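PDB 1QNR: endo-1,4-b-d-mannanase from Trichoderma reesei, which hydrolyses internal beta-1,4-mannosidic linkages of mannans as a family 5 glycoside hydrolase with a TIM-barrel catalytic domain. Local coordinates for residues F58-T63 with Q73-T78; T91-V96 with S153-S158; G238-Y243 with K270-E275. One frame throughout, in Å; residues are numbered along the deposited sequence.

Interaction 1 (F58-T63 with Q73-T78); sequences FNDVNT and QKLSAT
Asp60 and Val61 pair with Gln73 and Lys74 as a short parallel bridge in a small mixed sheet, whose third strand is 81-82. The sheet belongs to the excursion between barrel strand 52-54 and helix 90-102. Val61 sits between two backbone bonds: its N donates to Gln73 O at 2.9 Å, and its O accepts from Leu75 N. Gln73 N also donates to Asn59 O.

Asp60 and Gln73 put their side chains on the same face of the sheet, side by side and pointing the same way. Asp60 CG lies beside its own backbone N (chi1 -66°), and Asp60 OD1 takes an almost straight bond from Gln73 NE2 at 2.9 Å. The donor comes from the syn side, 32° out of the carboxylate plane, while OD1 stays in the plane of the Gln73 amide. Gln73 OE1 bonds to Gln143 and NE2 also to Tyr123, so the amide has partners at both ends. An alanine in place of Asp60 removes the carboxylate, so Gln73 NE2 would probably be left to Tyr123 and this side-chain link between the two strands lost.

Next along, Asn62 ND2 donates to Leu75 O at 3.1 Å, and its OD1 bonds to Asn125. One water bridges Asn62 O and Leu75 O, 2.9 Å from each. On the other face Val61 CG2 meets Lys74 CB at 4.0 Å. Leu75 CD1 packs at 4.1 Å against Asp60 CB and continues onto helix 119-127. Polar side chains thus extend a very short backbone pairing, and their outside bonds tie it to helices 119-127 and 138-155.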
# COMPACT_ATOMS: atom_id res chain seq x y z
N PHE A 58 -0.49 -9.83 3.75
CA PHE A 58 0.21 -11.06 3.45
C PHE A 58 1.29 -11.34 4.49
O PHE A 58 1.80 -10.44 5.15
CB PHE A 58 0.93 -10.97 2.03
CG PHE A 58 1.85 -9.74 1.88
CD1 PHE A 58 3.18 -9.80 2.38
CD2 PHE A 58 1.40 -8.57 1.31
CE1 PHE A 58 3.99 -8.67 2.27
CE2 PHE A 58 2.22 -7.43 1.17
CZ PHE A 58 3.52 -7.50 1.66
N ASN A 59 1.60 -12.67 4.58
CA ASN A 59 2.77 -13.13 5.36
C ASN A 59 2.96 -14.59 4.94
O ASN A 59 2.35 -15.55 5.45
CB ASN A 59 2.51 -12.96 6.90
CG ASN A 59 3.78 -13.20 7.70
OD1 ASN A 59 4.60 -14.04 7.34
ND2 ASN A 59 3.99 -12.50 8.84
N ASP A 60 3.73 -14.76 3.86
CA ASP A 60 3.90 -16.03 3.14
C ASP A 60 5.16 -16.75 3.55
O ASP A 60 6.24 -16.12 3.67
CB ASP A 60 3.99 -15.72 1.61
CG ASP A 60 2.68 -15.18 1.06
OD1 ASP A 60 1.63 -15.88 1.34
OD2 ASP A 60 2.63 -14.12 0.36
N VAL A 61 5.03 -18.05 3.75
CA VAL A 61 6.16 -18.92 4.17
C VAL A 61 6.14 -20.21 3.33
O VAL A 61 5.13 -20.57 2.74
CB VAL A 61 6.06 -19.30 5.67
CG1 VAL A 61 6.09 -18.08 6.60
CG2 VAL A 61 4.83 -20.18 5.96
N ASN A 62 7.31 -20.85 3.28
CA ASN A 62 7.40 -22.18 2.62
C ASN A 62 7.52 -23.29 3.67
O ASN A 62 7.14 -24.43 3.39
CB ASN A 62 8.59 -22.25 1.67
CG ASN A 62 8.40 -21.33 0.48
OD1 ASN A 62 9.21 -20.41 0.25
ND2 ASN A 62 7.34 -21.50 -0.33
N THR A 63 7.93 -22.94 4.90
CA THR A 63 7.95 -23.94 5.98
C THR A 63 7.19 -23.25 7.14
O THR A 63 7.46 -22.07 7.32
CB THR A 63 9.37 -24.31 6.41
OG1 THR A 63 9.95 -23.27 7.24
CG2 THR A 63 10.47 -24.37 5.35
N GLN A 73 -0.03 -17.68 5.19
CA GLN A 73 -0.18 -18.72 4.15
C GLN A 73 1.14 -19.50 4.01
O GLN A 73 2.22 -18.85 3.98
CB GLN A 73 -0.55 -17.98 2.82
CG GLN A 73 -0.71 -18.97 1.63
CD GLN A 73 -1.19 -18.32 0.37
OE1 GLN A 73 -2.10 -18.79 -0.36
NE2 GLN A 73 -0.59 -17.17 -0.07
N LYS A 74 1.01 -20.85 3.88
CA LYS A 74 2.18 -21.71 3.61
C LYS A 74 2.03 -22.21 2.17
O LYS A 74 0.99 -22.78 1.81
CB LYS A 74 2.17 -22.89 4.60
CG LYS A 74 3.29 -23.89 4.18
CD LYS A 74 3.39 -25.10 5.12
CE LYS A 74 4.29 -26.15 4.45
NZ LYS A 74 4.24 -27.48 5.17
N LEU A 75 3.03 -21.93 1.35
CA LEU A 75 3.05 -22.26 -0.07
C LEU A 75 3.87 -23.52 -0.30
O LEU A 75 5.04 -23.52 0.03
CB LEU A 75 3.60 -21.06 -0.88
CG LEU A 75 2.65 -19.83 -0.76
CD1 LEU A 75 3.33 -18.59 -1.27
CD2 LEU A 75 1.32 -20.11 -1.48
N SER A 76 3.24 -24.55 -0.87
CA SER A 76 3.95 -25.84 -1.10
C SER A 76 3.41 -26.44 -2.41
O SER A 76 2.19 -26.48 -2.68
CB SER A 76 3.49 -26.73 0.10
OG SER A 76 3.78 -28.07 -0.14
N ALA A 77 4.34 -27.19 -3.06
CA ALA A 77 3.99 -27.93 -4.28
C ALA A 77 2.98 -29.04 -4.01
O ALA A 77 2.33 -29.46 -4.99
CB ALA A 77 5.28 -28.67 -4.71
N THR A 78 2.87 -29.53 -2.78
CA THR A 78 1.94 -30.63 -2.52
C THR A 78 0.71 -30.26 -1.74
O THR A 78 0.03 -31.12 -1.19
CB THR A 78 2.68 -31.80 -1.85
OG1 THR A 78 3.21 -31.41 -0.58
CG2 THR A 78 3.79 -32.28 -2.79
O HOH W 1 6.92 -25.65 0.73

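Interaction 2 (T91-V96 with S153-S158); sequences TLDYVV and SRYANS. With NAG (2-acetamido-2-deoxy-beta-D-glucopyranose), chain G.
Arg154 and Tyr155, in the last, weakly bonded part of helix 138-155, hold Asp93 of helix 90-102. The contact joins two helices on the outer side of the TIM barrel. Tyr155 can be followed from CB outward. Its CG lies beside its own backbone N, anti to the carbonyl carbon (chi1 -43°), and the ring reaches toward helix 90-102. One ring face carries Arg154 CB, over the centre. The opposite face takes Val96 CG2 in a CH-pi contact, 3.8 Å from the centroid of the Tyr155 ring. The ring is therefore clamped between a neighbour in its own segment and a methyl of the other helix.

Along one side of the ring, CD1 also meets Val96 CG1, and Tyr155 CE1 lies 3.4 Å from Asp93 OD1. Along the other side, Tyr155 CE2 packs against Leu92 CD2 at 3.9 Å. Beyond the contact the ring also rests on Ile161 and Trp164 of strand 161-165. At the tip, Tyr155 OH donates to the anti lone pair of Asp93 OD1, at 2.7 Å. Leu92 CG lies 3.5 Å from Tyr155 OH.

The carboxylate stands almost upright to the tyrosine ring, at 83°, but is nearly coplanar with the Arg154 guanidinium, at 6°. Arg154 holds it side-on, as a two-pronged salt bridge. Asp93 OD1 thus accepts from two donors, which probably helps keep the acid ionised.

A type I turn from Tyr155 to Ser158 ends this segment. Asn157 on this turn carries an N-linked sugar. Ser158 OG touches Val96 CG1 and bonds to Glu100. Both salt-bridge bonds are almost straight: Arg154 NE reaches Asp93 OD1 and Arg154 NH2 reaches Asp93 OD2, each at 2.9 Å.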
# COMPACT_ATOMS: atom_id res chain seq x y z
N THR A 91 -4.90 -12.08 13.60
CA THR A 91 -4.15 -10.87 13.93
C THR A 91 -4.66 -9.74 13.01
O THR A 91 -4.89 -8.62 13.49
CB THR A 91 -2.58 -10.87 13.92
OG1 THR A 91 -2.14 -11.16 12.55
CG2 THR A 91 -2.14 -12.09 14.75
N LEU A 92 -4.83 -10.03 11.69
CA LEU A 92 -5.42 -8.98 10.80
C LEU A 92 -6.89 -8.69 11.14
O LEU A 92 -7.27 -7.47 11.05
CB LEU A 92 -5.29 -9.46 9.34
CG LEU A 92 -5.65 -8.43 8.25
CD1 LEU A 92 -4.79 -7.17 8.31
CD2 LEU A 92 -5.50 -9.10 6.86
N ASP A 93 -7.63 -9.68 11.67
CA ASP A 93 -9.03 -9.34 12.03
C ASP A 93 -9.04 -8.25 13.12
O ASP A 93 -9.91 -7.36 13.14
CB ASP A 93 -9.76 -10.57 12.62
CG ASP A 93 -10.04 -11.69 11.66
OD1 ASP A 93 -9.97 -11.50 10.43
OD2 ASP A 93 -10.42 -12.79 12.17
N TYR A 94 -8.11 -8.31 14.09
CA TYR A 94 -8.08 -7.30 15.16
C TYR A 94 -7.74 -5.91 14.64
O TYR A 94 -8.20 -4.87 15.11
CB TYR A 94 -7.22 -7.74 16.38
CG TYR A 94 -7.52 -6.79 17.55
CD1 TYR A 94 -8.71 -6.94 18.30
CD2 TYR A 94 -6.73 -5.69 17.84
CE1 TYR A 94 -9.04 -6.05 19.31
CE2 TYR A 94 -7.06 -4.80 18.85
CZ TYR A 94 -8.21 -4.98 19.58
OH TYR A 94 -8.55 -4.13 20.64
N VAL A 95 -6.78 -5.86 13.64
CA VAL A 95 -6.46 -4.59 13.00
C VAL A 95 -7.68 -3.97 12.35
O VAL A 95 -7.91 -2.76 12.50
CB VAL A 95 -5.30 -4.82 11.97
CG1 VAL A 95 -5.02 -3.53 11.17
CG2 VAL A 95 -4.04 -5.23 12.69
N VAL A 96 -8.47 -4.78 11.63
CA VAL A 96 -9.71 -4.21 11.05
C VAL A 96 -10.72 -3.82 12.16
O VAL A 96 -11.30 -2.72 12.04
CB VAL A 96 -10.35 -5.25 10.11
CG1 VAL A 96 -11.70 -4.77 9.57
CG2 VAL A 96 -9.39 -5.58 8.97
N SER A 153 -13.09 -12.03 1.42
CA SER A 153 -14.38 -12.46 1.99
C SER A 153 -14.47 -12.17 3.46
O SER A 153 -15.67 -12.08 3.95
CB SER A 153 -14.61 -13.94 1.69
OG SER A 153 -13.63 -14.72 2.33
N ARG A 154 -13.38 -11.97 4.21
CA ARG A 154 -13.52 -11.64 5.62
C ARG A 154 -14.05 -10.26 5.87
O ARG A 154 -14.71 -9.99 6.93
CB ARG A 154 -12.13 -11.74 6.38
CG ARG A 154 -11.66 -13.17 6.42
CD ARG A 154 -10.28 -13.33 7.08
NE ARG A 154 -10.35 -13.61 8.54
CZ ARG A 154 -10.61 -14.82 9.04
NH1 ARG A 154 -10.78 -15.88 8.22
NH2 ARG A 154 -10.70 -15.02 10.36
N TYR A 155 -13.68 -9.27 5.00
CA TYR A 155 -13.92 -7.85 5.32
C TYR A 155 -14.74 -7.17 4.23
O TYR A 155 -14.85 -5.93 4.21
CB TYR A 155 -12.59 -7.08 5.51
CG TYR A 155 -11.56 -7.87 6.33
CD1 TYR A 155 -11.84 -8.24 7.64
CD2 TYR A 155 -10.31 -8.17 5.80
CE1 TYR A 155 -10.94 -9.01 8.40
CE2 TYR A 155 -9.41 -8.92 6.57
CZ TYR A 155 -9.69 -9.30 7.85
OH TYR A 155 -8.73 -10.02 8.56
N ALA A 156 -15.33 -7.95 3.27
CA ALA A 156 -16.05 -7.35 2.12
C ALA A 156 -17.15 -6.39 2.52
O ALA A 156 -17.44 -5.42 1.76
CB ALA A 156 -16.63 -8.45 1.18
N ASN A 157 -17.81 -6.54 3.71
CA ASN A 157 -18.86 -5.64 4.10
C ASN A 157 -18.50 -4.69 5.25
O ASN A 157 -19.37 -3.96 5.82
CB ASN A 157 -20.14 -6.42 4.50
CG ASN A 157 -20.60 -7.31 3.38
OD1 ASN A 157 -20.11 -8.41 3.01
ND2 ASN A 157 -21.67 -6.82 2.68
N SER A 158 -17.21 -4.63 5.55
CA SER A 158 -16.72 -3.68 6.55
C SER A 158 -16.52 -2.28 5.96
O SER A 158 -15.88 -2.15 4.87
CB SER A 158 -15.33 -4.18 7.14
OG SER A 158 -14.82 -3.09 8.01
C1 NAG G . -22.36 -7.51 1.40
C2 NAG G . -23.88 -7.46 1.52
C3 NAG G . -24.37 -8.07 0.21
C4 NAG G . -23.80 -7.33 -1.02
C5 NAG G . -22.24 -7.35 -0.98
C6 NAG G . -21.62 -6.53 -2.11
C7 NAG G . -25.16 -7.87 3.58
C8 NAG G . -25.56 -8.91 4.58
N2 NAG G . -24.22 -8.32 2.69
O3 NAG G . -25.81 -7.95 0.21
O4 NAG G . -24.22 -8.04 -2.23
O5 NAG G . -21.86 -6.74 0.27
O6 NAG G . -20.17 -6.81 -2.14
O7 NAG G . -25.64 -6.79 3.47

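Interaction 3 (G238-Y243 with K270-E275); sequences GTFHLY and KPCVFE
Phe240 and Phe274 lie on one face of two neighbouring parallel strands of the TIM barrel, 238-242 and 272-277. Their rings are near parallel, with planes 17° apart, but slid so far that they barely overlap. Phe240 CG sits between its backbone N and carbonyl carbon (chi1 62°), and Phe274 CA lies over one face of the Phe240 ring. Phe240 CE2 meets Phe274 CD1 at 3.4 Å. At the edge of the Phe240 ring sits Cys272 SG, 3.9 Å from Phe240 CE1 and bonded in a disulfide to Cys265. Leu242 CB reaches the edge of the Phe274 ring. Helix 253-267 touches both phenylalanines through Ile258.

His241 and Glu275 lie side by side. His241 NE2 donates to Glu275 OE1 at 2.7 Å, in the ring plane and onto the anti lone pair. The carboxylate is turned 58° from the ring, and Thr239 CG2 lies 3.7 Å from Glu275 OE2.

Backbone bonds such as Gly238 N to Pro271 O fix the register.

Glu275 OE2 also forms a salt bridge with Arg54, and His241 ND1 bonds to Glu169. Both imidazole nitrogens thus meet carboxylates, which probably holds the ring against rotation beside the active-site end of this family 5 barrel.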
# COMPACT_ATOMS: atom_id res chain seq x y z
N GLY A 238 -4.91 5.83 -9.11
CA GLY A 238 -3.51 5.48 -9.33
C GLY A 238 -2.69 5.59 -8.03
O GLY A 238 -3.05 6.38 -7.12
N THR A 239 -1.60 4.82 -7.93
CA THR A 239 -0.64 4.94 -6.82
C THR A 239 0.75 5.23 -7.37
O THR A 239 1.15 4.73 -8.46
CB THR A 239 -0.52 3.59 -6.00
OG1 THR A 239 -0.31 2.47 -6.89
CG2 THR A 239 -1.83 3.36 -5.20
N PHE A 240 1.55 5.99 -6.60
CA PHE A 240 2.98 6.12 -6.96
C PHE A 240 3.81 6.33 -5.68
O PHE A 240 3.26 6.76 -4.65
CB PHE A 240 3.32 7.21 -7.98
CG PHE A 240 2.98 8.62 -7.52
CD1 PHE A 240 1.72 9.14 -7.70
CD2 PHE A 240 3.95 9.40 -6.92
CE1 PHE A 240 1.36 10.46 -7.32
CE2 PHE A 240 3.63 10.75 -6.49
CZ PHE A 240 2.31 11.24 -6.72
N HIS A 241 5.08 5.89 -5.69
CA HIS A 241 5.98 5.95 -4.53
C HIS A 241 7.23 6.84 -4.89
O HIS A 241 7.30 7.21 -6.03
CB HIS A 241 6.47 4.51 -4.17
CG HIS A 241 5.34 3.54 -3.79
ND1 HIS A 241 5.59 2.21 -3.49
CD2 HIS A 241 3.99 3.64 -3.72
CE1 HIS A 241 4.48 1.58 -3.16
NE2 HIS A 241 3.45 2.42 -3.34
N LEU A 242 8.05 7.17 -3.87
CA LEU A 242 9.15 8.11 -4.22
C LEU A 242 10.32 7.88 -3.24
O LEU A 242 10.24 8.15 -2.02
CB LEU A 242 8.72 9.56 -4.11
CG LEU A 242 9.79 10.68 -4.22
CD1 LEU A 242 10.49 10.60 -5.60
CD2 LEU A 242 9.13 12.07 -4.04
N TYR A 243 11.47 7.45 -3.82
CA TYR A 243 12.68 7.20 -3.02
C TYR A 243 13.95 7.59 -3.79
O TYR A 243 14.64 6.74 -4.36
CB TYR A 243 12.77 5.70 -2.65
CG TYR A 243 11.68 5.23 -1.64
CD1 TYR A 243 11.80 5.52 -0.30
CD2 TYR A 243 10.59 4.54 -2.13
CE1 TYR A 243 10.79 5.10 0.59
CE2 TYR A 243 9.54 4.15 -1.28
CZ TYR A 243 9.69 4.39 0.06
OH TYR A 243 8.76 3.93 1.00
N LYS A 270 -9.28 10.20 -12.87
CA LYS A 270 -9.23 9.56 -11.53
C LYS A 270 -8.26 10.24 -10.58
O LYS A 270 -7.36 10.97 -11.04
CB LYS A 270 -8.65 8.12 -11.76
CG LYS A 270 -9.56 7.29 -12.68
CD LYS A 270 -8.91 5.87 -12.93
CE LYS A 270 -9.76 5.14 -13.94
NZ LYS A 270 -9.36 3.75 -14.25
N PRO A 271 -8.42 10.09 -9.27
CA PRO A 271 -7.41 10.61 -8.30
C PRO A 271 -6.15 9.75 -8.32
O PRO A 271 -6.16 8.57 -8.71
CB PRO A 271 -8.10 10.43 -6.92
CG PRO A 271 -9.44 9.81 -7.20
CD PRO A 271 -9.51 9.31 -8.61
N CYS A 272 -5.06 10.41 -7.88
CA CYS A 272 -3.83 9.70 -7.56
C CYS A 272 -3.59 9.76 -6.05
O CYS A 272 -3.98 10.70 -5.33
CB CYS A 272 -2.62 10.50 -8.09
SG CYS A 272 -1.76 9.88 -9.56
N VAL A 273 -2.96 8.68 -5.49
CA VAL A 273 -2.50 8.63 -4.09
C VAL A 273 -0.96 8.53 -4.10
O VAL A 273 -0.38 7.60 -4.72
CB VAL A 273 -3.10 7.45 -3.28
CG1 VAL A 273 -2.52 7.35 -1.85
CG2 VAL A 273 -4.63 7.61 -3.18
N PHE A 274 -0.33 9.49 -3.43
CA PHE A 274 1.14 9.54 -3.24
C PHE A 274 1.40 8.58 -2.04
O PHE A 274 1.34 9.01 -0.87
CB PHE A 274 1.54 10.98 -2.98
CG PHE A 274 2.96 11.37 -2.72
CD1 PHE A 274 3.99 10.52 -3.14
CD2 PHE A 274 3.28 12.58 -2.11
CE1 PHE A 274 5.32 10.95 -2.93
CE2 PHE A 274 4.59 13.00 -1.87
CZ PHE A 274 5.61 12.17 -2.32
N GLU A 275 1.55 7.29 -2.33
CA GLU A 275 1.33 6.21 -1.34
C GLU A 275 2.52 5.83 -0.48
O GLU A 275 2.29 5.24 0.60
CB GLU A 275 0.83 4.97 -2.14
CG GLU A 275 0.48 3.75 -1.28
CD GLU A 275 0.00 2.57 -2.13
OE1 GLU A 275 0.77 2.05 -2.97
OE2 GLU A 275 -1.17 2.11 -1.83

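In the fold
From the N terminus, the three contacts close in series; none nests within or crosses another. Interaction 1 closes a short loop of nine residues without helix or strand, in the excursion after barrel strand 52-54. Interaction 2 follows and closes a longer span of 56 residues. That span includes strand 105-109 and helix 119-127, and the contact joins helices 90-102 and 138-155. Interaction 3 closes a largely helical span of 26 residues, a beta-alpha-beta crossover between adjacent barrel strands. It lies on the opposite side of the chain's centre from the other two. Interactions 1 and 2 come within about 6 Å at their nearest atoms without touching.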